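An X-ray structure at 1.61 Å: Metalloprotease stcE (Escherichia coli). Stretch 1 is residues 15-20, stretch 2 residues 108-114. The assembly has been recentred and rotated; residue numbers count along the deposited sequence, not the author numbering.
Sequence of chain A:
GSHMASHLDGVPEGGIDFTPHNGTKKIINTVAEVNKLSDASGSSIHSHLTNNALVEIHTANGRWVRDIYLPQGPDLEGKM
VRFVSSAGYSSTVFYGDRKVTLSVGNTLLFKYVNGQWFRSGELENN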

# COMPACT_ATOMS: atom_id res chain seq x y z
N GLY A 15 4.04 18.91 -5.25
CA GLY A 15 4.85 19.26 -4.02
C GLY A 15 4.41 18.46 -2.78
O GLY A 15 4.35 18.99 -1.66
N ILE A 16 4.09 17.18 -3.00
CA ILE A 16 3.64 16.29 -1.89
C ILE A 16 4.91 15.94 -1.06
O ILE A 16 5.98 15.66 -1.67
N ASP A 17 4.79 15.95 0.27
CA ASP A 17 5.87 15.57 1.18
C ASP A 17 5.65 14.11 1.60
O ASP A 17 4.89 13.81 2.51
N PHE A 18 6.35 13.21 0.92
CA PHE A 18 6.28 11.78 1.22
C PHE A 18 7.15 11.42 2.40
O PHE A 18 8.16 10.78 2.27
N THR A 19 6.78 11.93 3.56
CA THR A 19 7.44 11.56 4.84
C THR A 19 6.34 11.18 5.82
O THR A 19 5.40 11.95 6.00
N PRO A 20 6.50 10.04 6.51
CA PRO A 20 5.45 9.63 7.44
C PRO A 20 5.37 10.53 8.62
O PRO A 20 6.34 11.15 8.98
N LEU A 108 7.02 1.01 -4.65
CA LEU A 108 5.99 2.02 -4.89
C LEU A 108 5.67 2.72 -3.58
O LEU A 108 5.76 2.14 -2.52
N LEU A 109 5.27 4.00 -3.63
CA LEU A 109 4.97 4.73 -2.42
C LEU A 109 3.74 5.65 -2.62
O LEU A 109 3.64 6.32 -3.68
N PHE A 110 2.83 5.65 -1.66
CA PHE A 110 1.56 6.36 -1.71
C PHE A 110 1.34 7.16 -0.43
O PHE A 110 1.76 6.74 0.65
N LYS A 111 0.67 8.31 -0.56
CA LYS A 111 0.23 9.13 0.55
C LYS A 111 -1.18 9.67 0.28
O LYS A 111 -1.47 10.08 -0.80
N TYR A 112 -2.03 9.66 1.32
CA TYR A 112 -3.42 10.07 1.20
C TYR A 112 -3.52 11.54 1.68
O TYR A 112 -3.15 11.84 2.80
N VAL A 113 -3.95 12.42 0.80
CA VAL A 113 -4.07 13.84 1.12
C VAL A 113 -5.46 14.32 0.72
O VAL A 113 -5.83 14.26 -0.48
N ASN A 114 -6.17 14.84 1.70
CA ASN A 114 -7.51 15.41 1.50
C ASN A 114 -8.41 14.50 0.69
O ASN A 114 -9.08 14.95 -0.27

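This is a small, mainly apolar contact in which an irregular segment lies across one side of a β-strand, fastened by a single direct hydrogen bond from a lysine to a backbone carbonyl. About 303 Å² is buried in total, and the two chain directions differ by 116°, so the segment crosses the strand and does not run alongside it as a paired strand would.

The alternation of the strand decides which residues take part. Leu 109, Lys 111 and Val 113 point their CA-to-CB bonds toward the segment, whereas Phe 110 points away and offers little more than its backbone. All four chi angles of Lys 111 are t, so the chain is fully extended, and its length serves two purposes: the methylenes supply apolar surface, with CD 4.0 Å from CG2 of Ile 16 and CB 3.8 Å from CE1 of Phe 18, while the ammonium group reaches past them to polar partners. NZ of Lys 111 donates a hydrogen bond to O of Asp 17 at 2.8 Å. It also donates to a water 2.9 Å from NZ; this water lies 2.7 Å from O of Thr 19 and can donate to it, linking the stretches again.

Phe 18, chi1 m, leaves its backbone sideways, yet its ring end comes nearer the strand, bringing broad apolar surface. Its CE1 lies 4.1 Å from C of Phe 110, which sits at the ring edge, and its CB meets a methyl, CD2 of Leu 109 (chi1 t, chi2 p), at 3.8 Å. Ile 16, m at both chi angles, points toward the strand and places CD1 4.2 Å from CG2 of Val 113, whose chi1 is t; these branched, apolar side chains need no polar partner here.

The side chain of Asp 17 (chi1 t) instead serves its own segment, its OD1 accepting a 2.6 Å hydrogen bond from OG1 of Thr 19 (chi1 m).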

# COMPACT_ATOMS: atom_id res chain seq x y z
CB ILE A 16 2.95 14.97 -2.41
CG1 ILE A 16 1.70 15.22 -3.29
CG2 ILE A 16 2.56 14.01 -1.20
CD1 ILE A 16 0.51 15.62 -2.57
CB ASP A 17 5.88 16.42 2.44
CG ASP A 17 6.94 15.98 3.43
OD1 ASP A 17 7.94 15.32 3.02
OD2 ASP A 17 6.80 16.27 4.65
CB PHE A 18 6.68 11.02 -0.05
CG PHE A 18 5.64 11.03 -1.10
CD1 PHE A 18 4.63 10.12 -1.11
CD2 PHE A 18 5.70 11.96 -2.14
CE1 PHE A 18 3.71 10.12 -2.09
CE2 PHE A 18 4.71 11.98 -3.12
CZ PHE A 18 3.72 11.06 -3.06
CB THR A 19 8.18 12.73 5.45
OG1 THR A 19 8.99 13.36 4.44
CG2 THR A 19 9.09 12.25 6.62
CB PRO A 20 5.84 8.20 7.86
CG PRO A 20 7.04 7.90 7.19
CD PRO A 20 7.55 9.01 6.33
CB LEU A 108 4.71 1.40 -5.44
CG LEU A 108 4.79 0.65 -6.74
CD1 LEU A 108 3.45 -0.04 -6.98
CD2 LEU A 108 5.18 1.59 -7.86
CB LEU A 109 6.14 5.58 -2.01
CG LEU A 109 6.05 6.34 -0.68
CD1 LEU A 109 5.96 5.34 0.51
CD2 LEU A 109 7.24 7.25 -0.48
CB PHE A 110 0.38 5.38 -1.88
CG PHE A 110 0.43 4.55 -3.12
CD1 PHE A 110 -0.27 4.93 -4.27
CD2 PHE A 110 1.13 3.38 -3.15
CE1 PHE A 110 -0.22 4.15 -5.41
CE2 PHE A 110 1.15 2.58 -4.30
CZ PHE A 110 0.44 2.98 -5.41
CB LYS A 111 1.21 10.30 0.78
CG LYS A 111 0.84 11.19 1.95
CD LYS A 111 1.92 12.18 2.33
CE LYS A 111 1.44 13.16 3.35
NZ LYS A 111 2.52 14.06 3.93
CB TYR A 112 -4.26 9.18 2.10
CG TYR A 112 -5.73 9.14 1.79
CD1 TYR A 112 -6.21 8.36 0.77
CD2 TYR A 112 -6.64 9.77 2.62
CE1 TYR A 112 -7.54 8.24 0.50
CE2 TYR A 112 -8.02 9.63 2.38
CZ TYR A 112 -8.45 8.84 1.32
OH TYR A 112 -9.82 8.68 1.09
CB VAL A 113 -2.98 14.68 0.42
CG1 VAL A 113 -3.08 16.11 0.85
CG2 VAL A 113 -1.58 14.09 0.76
CB ASN A 114 -7.47 16.80 0.93
CG ASN A 114 -8.79 17.51 1.04
OD1 ASN A 114 -9.54 17.32 2.02
ND2 ASN A 114 -9.16 18.31 0.03
O HOH W 1 2.75 12.08 6.05